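Local coordinates for protein peroxinectin A (Dictyostelium discoideum, PDB 6ERC) that uses hydrogen peroxide to oxidise phenolic donors at a haem, and has iodide and thiocyanate peroxidase activity, at residues L226-K237 against E486-T497. Residues are numbered along the deposited sequence; the frame is centred on the assembly and turned at random.
Sequences LLLRDHNRLARK and ETTTFAEVIKRT
A salt-bridge network joins helix 218-241 to the chain around helix 490-497, with Asp230 and Arg496 meeting at one end of it. Arg496 NH2 reaches Asp230 OD2 at 2.9 Å and also bonds OD1; the carboxylate and guanidinium planes are 19° apart. Asp230 OD1 further accepts NE and NH2 of Arg233, so three N-H donors converge on this oxygen, with a weak fourth from Arg496 NE. CG of Asp230 stands anti to the backbone N (chi1 -157°), which turns the carboxylate toward both arginines. Arg233 bends at chi3 and gives NH1 to Glu486 OE1 at 2.7 Å, with NH2 on the same oxygen. Glu486 OE2 takes Lys237 NZ at 3.0 Å through its anti lone pair; NZ also bonds the backbone O of Glu484. In this helical animal haem peroxidase fold, the axes of segments 226-237 and 490-497 cross at 71°. Arg233 NH2 and Arg496 NE, 3.2 Å apart, would probably lose the carboxylate they share if an alanine replaced Asp230. Beyond the network, Arg229 NH1 binds Thr497 O at 2.8 Å, and Glu342 pairs with the same nitrogen. Leu226 CD1 packs on Ile494 CG1 at 4.0 Å, and both side chains touch Ile345.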
# COMPACT_ATOMS: atom_id res chain seq x y z
N LEU A 226 3.58 11.43 -12.61
CA LEU A 226 2.59 11.62 -13.67
C LEU A 226 1.36 12.34 -13.15
O LEU A 226 0.80 13.21 -13.84
CB LEU A 226 2.21 10.27 -14.28
CG LEU A 226 3.33 9.45 -14.93
CD1 LEU A 226 2.74 8.28 -15.71
CD2 LEU A 226 4.22 10.29 -15.83
N LEU A 227 0.91 12.01 -11.93
CA LEU A 227 -0.26 12.69 -11.39
C LEU A 227 0.06 14.13 -11.00
O LEU A 227 -0.84 14.97 -10.97
CB LEU A 227 -0.80 11.92 -10.18
CG LEU A 227 -1.41 10.55 -10.48
CD1 LEU A 227 -1.97 9.93 -9.20
CD2 LEU A 227 -2.49 10.63 -11.55
N LEU A 228 1.32 14.42 -10.70
CA LEU A 228 1.73 15.81 -10.51
C LEU A 228 1.71 16.56 -11.84
O LEU A 228 1.21 17.69 -11.91
CB LEU A 228 3.11 15.87 -9.88
CG LEU A 228 3.24 15.44 -8.41
CD1 LEU A 228 4.71 15.37 -8.02
CD2 LEU A 228 2.50 16.39 -7.49
N ARG A 229 2.24 15.95 -12.89
CA ARG A 229 2.17 16.55 -14.22
C ARG A 229 0.72 16.78 -14.63
O ARG A 229 0.35 17.86 -15.09
CB ARG A 229 2.87 15.66 -15.24
CG ARG A 229 4.37 15.57 -15.06
CD ARG A 229 4.98 14.60 -16.06
NE ARG A 229 6.42 14.49 -15.92
CZ ARG A 229 7.19 13.70 -16.67
NH1 ARG A 229 6.65 12.96 -17.63
NH2 ARG A 229 8.50 13.66 -16.46
N ASP A 230 -0.12 15.75 -14.47
CA ASP A 230 -1.53 15.88 -14.80
C ASP A 230 -2.20 16.96 -13.96
O ASP A 230 -3.14 17.62 -14.42
CB ASP A 230 -2.24 14.54 -14.60
CG ASP A 230 -3.51 14.42 -15.42
OD1 ASP A 230 -3.45 14.65 -16.65
OD2 ASP A 230 -4.56 14.07 -14.85
N HIS A 231 -1.73 17.17 -12.73
CA HIS A 231 -2.28 18.23 -11.89
C HIS A 231 -1.93 19.60 -12.45
O HIS A 231 -2.82 20.44 -12.66
CB HIS A 231 -1.76 18.09 -10.46
CG HIS A 231 -2.19 19.20 -9.56
ND1 HIS A 231 -1.51 20.40 -9.48
CD2 HIS A 231 -3.23 19.31 -8.70
CE1 HIS A 231 -2.12 21.19 -8.61
NE2 HIS A 231 -3.16 20.55 -8.12
N ASN A 232 -0.64 19.85 -12.69
CA ASN A 232 -0.24 21.14 -13.22
C ASN A 232 -0.82 21.38 -14.61
O ASN A 232 -1.04 22.53 -15.00
CB ASN A 232 1.29 21.23 -13.26
CG ASN A 232 1.90 21.39 -11.88
OD1 ASN A 232 1.19 21.61 -10.90
ND2 ASN A 232 3.22 21.30 -11.80
N ARG A 233 -1.07 20.32 -15.37
CA ARG A 233 -1.72 20.47 -16.66
C ARG A 233 -3.14 21.01 -16.49
O ARG A 233 -3.55 21.95 -17.19
CB ARG A 233 -1.73 19.13 -17.40
CG ARG A 233 -2.13 19.22 -18.86
CD ARG A 233 -2.18 17.84 -19.49
NE ARG A 233 -3.18 16.99 -18.83
CZ ARG A 233 -4.48 17.03 -19.09
NH1 ARG A 233 -4.96 17.86 -20.00
NH2 ARG A 233 -5.31 16.22 -18.44
N LEU A 234 -3.90 20.43 -15.56
CA LEU A 234 -5.26 20.90 -15.32
C LEU A 234 -5.28 22.30 -14.72
O LEU A 234 -6.19 23.08 -15.00
CB LEU A 234 -6.01 19.93 -14.41
CG LEU A 234 -6.34 18.55 -14.98
CD1 LEU A 234 -7.01 17.70 -13.93
CD2 LEU A 234 -7.23 18.65 -16.21
N ALA A 235 -4.28 22.63 -13.89
CA ALA A 235 -4.23 23.97 -13.30
C ALA A 235 -4.07 25.03 -14.38
O ALA A 235 -4.70 26.10 -14.31
CB ALA A 235 -3.10 24.05 -12.29
N ARG A 236 -3.23 24.77 -15.38
CA ARG A 236 -3.06 25.72 -16.47
C ARG A 236 -4.34 25.89 -17.28
O ARG A 236 -4.61 26.98 -17.78
CB ARG A 236 -1.91 25.26 -17.37
CG ARG A 236 -0.55 25.35 -16.70
CD ARG A 236 0.42 24.27 -17.20
NE ARG A 236 1.66 24.27 -16.42
CZ ARG A 236 2.53 23.27 -16.40
NH1 ARG A 236 2.32 22.17 -17.11
NH2 ARG A 236 3.63 23.37 -15.66
N LYS A 237 -5.13 24.82 -17.42
CA LYS A 237 -6.41 24.93 -18.10
C LYS A 237 -7.38 25.78 -17.29
O LYS A 237 -8.00 26.71 -17.81
CB LYS A 237 -6.98 23.53 -18.34
CG LYS A 237 -8.42 23.51 -18.85
CD LYS A 237 -8.92 22.08 -18.95
CE LYS A 237 -10.44 22.00 -18.97
NZ LYS A 237 -10.89 20.59 -18.88
N GLU A 486 -10.94 16.13 -16.52
CA GLU A 486 -10.65 15.29 -17.68
C GLU A 486 -10.31 13.88 -17.23
O GLU A 486 -9.32 13.28 -17.64
CB GLU A 486 -9.51 15.89 -18.49
CG GLU A 486 -9.68 17.36 -18.80
CD GLU A 486 -8.49 17.93 -19.55
OE1 GLU A 486 -7.54 17.16 -19.82
OE2 GLU A 486 -8.50 19.14 -19.86
N THR A 487 -11.15 13.32 -16.36
CA THR A 487 -10.88 12.02 -15.78
C THR A 487 -11.06 10.93 -16.83
O THR A 487 -12.14 10.77 -17.40
CB THR A 487 -11.80 11.77 -14.59
OG1 THR A 487 -11.67 12.86 -13.66
CG2 THR A 487 -11.44 10.48 -13.90
N THR A 488 -9.99 10.17 -17.08
CA THR A 488 -10.01 9.10 -18.07
C THR A 488 -9.40 7.83 -17.49
O THR A 488 -9.22 7.72 -16.27
CB THR A 488 -9.26 9.54 -19.33
OG1 THR A 488 -9.35 8.52 -20.33
CG2 THR A 488 -7.79 9.81 -19.02
N THR A 489 -9.08 6.86 -18.34
CA THR A 489 -8.43 5.64 -17.89
C THR A 489 -6.95 5.90 -17.59
O THR A 489 -6.35 6.86 -18.06
CB THR A 489 -8.55 4.53 -18.93
OG1 THR A 489 -7.93 4.94 -20.15
CG2 THR A 489 -10.01 4.18 -19.18
N PHE A 490 -6.37 5.01 -16.78
CA PHE A 490 -4.97 5.15 -16.40
C PHE A 490 -4.07 5.21 -17.62
O PHE A 490 -3.13 6.01 -17.67
CB PHE A 490 -4.58 3.98 -15.49
CG PHE A 490 -3.23 4.12 -14.84
CD1 PHE A 490 -2.61 5.35 -14.70
CD2 PHE A 490 -2.58 3.00 -14.35
CE1 PHE A 490 -1.37 5.46 -14.10
CE2 PHE A 490 -1.34 3.10 -13.75
CZ PHE A 490 -0.74 4.33 -13.62
N ALA A 491 -4.35 4.39 -18.64
CA ALA A 491 -3.51 4.37 -19.83
C ALA A 491 -3.47 5.73 -20.50
O ALA A 491 -2.42 6.15 -21.00
CB ALA A 491 -4.02 3.31 -20.81
N GLU A 492 -4.60 6.43 -20.54
CA GLU A 492 -4.65 7.74 -21.18
C GLU A 492 -4.00 8.82 -20.34
O GLU A 492 -3.44 9.78 -20.89
CB GLU A 492 -6.10 8.11 -21.51
CG GLU A 492 -6.68 7.35 -22.69
CD GLU A 492 -5.92 7.62 -23.98
OE1 GLU A 492 -5.27 8.69 -24.09
OE2 GLU A 492 -5.96 6.76 -24.89
N VAL A 493 -4.05 8.70 -19.01
CA VAL A 493 -3.30 9.62 -18.16
C VAL A 493 -1.81 9.51 -18.46
O VAL A 493 -1.08 10.51 -18.46
CB VAL A 493 -3.61 9.36 -16.68
CG1 VAL A 493 -2.78 10.29 -15.79
CG2 VAL A 493 -5.09 9.54 -16.40
N ILE A 494 -1.33 8.28 -18.71
CA ILE A 494 0.08 8.08 -19.02
C ILE A 494 0.45 8.83 -20.29
O ILE A 494 1.46 9.53 -20.35
CB ILE A 494 0.38 6.57 -19.14
CG1 ILE A 494 0.29 5.90 -17.77
CG2 ILE A 494 1.77 6.33 -19.73
CD1 ILE A 494 0.19 4.38 -17.83
N LYS A 495 -0.37 8.68 -21.33
CA LYS A 495 -0.10 9.36 -22.60
C LYS A 495 -0.12 10.87 -22.42
O LYS A 495 0.76 11.58 -22.93
CB LYS A 495 -1.12 8.93 -23.64
CG LYS A 495 -1.11 7.44 -23.96
CD LYS A 495 -2.30 7.06 -24.83
CE LYS A 495 -2.34 5.57 -25.12
NZ LYS A 495 -3.50 5.21 -25.98
N ARG A 496 -1.12 11.39 -21.70
CA ARG A 496 -1.22 12.82 -21.48
C ARG A 496 0.01 13.39 -20.79
O ARG A 496 0.36 14.56 -20.99
CB ARG A 496 -2.46 13.13 -20.64
CG ARG A 496 -3.69 13.45 -21.46
CD ARG A 496 -4.98 12.99 -20.79
NE ARG A 496 -5.00 13.20 -19.34
CZ ARG A 496 -6.10 13.16 -18.60
NH1 ARG A 496 -7.28 12.93 -19.17
NH2 ARG A 496 -6.03 13.35 -17.29
N THR A 497 0.69 12.58 -19.97
CA THR A 497 1.72 13.08 -19.07
C THR A 497 3.13 12.63 -19.45
O THR A 497 4.07 12.91 -18.71
CB THR A 497 1.42 12.63 -17.64
OG1 THR A 497 1.30 11.20 -17.61
CG2 THR A 497 0.12 13.24 -17.15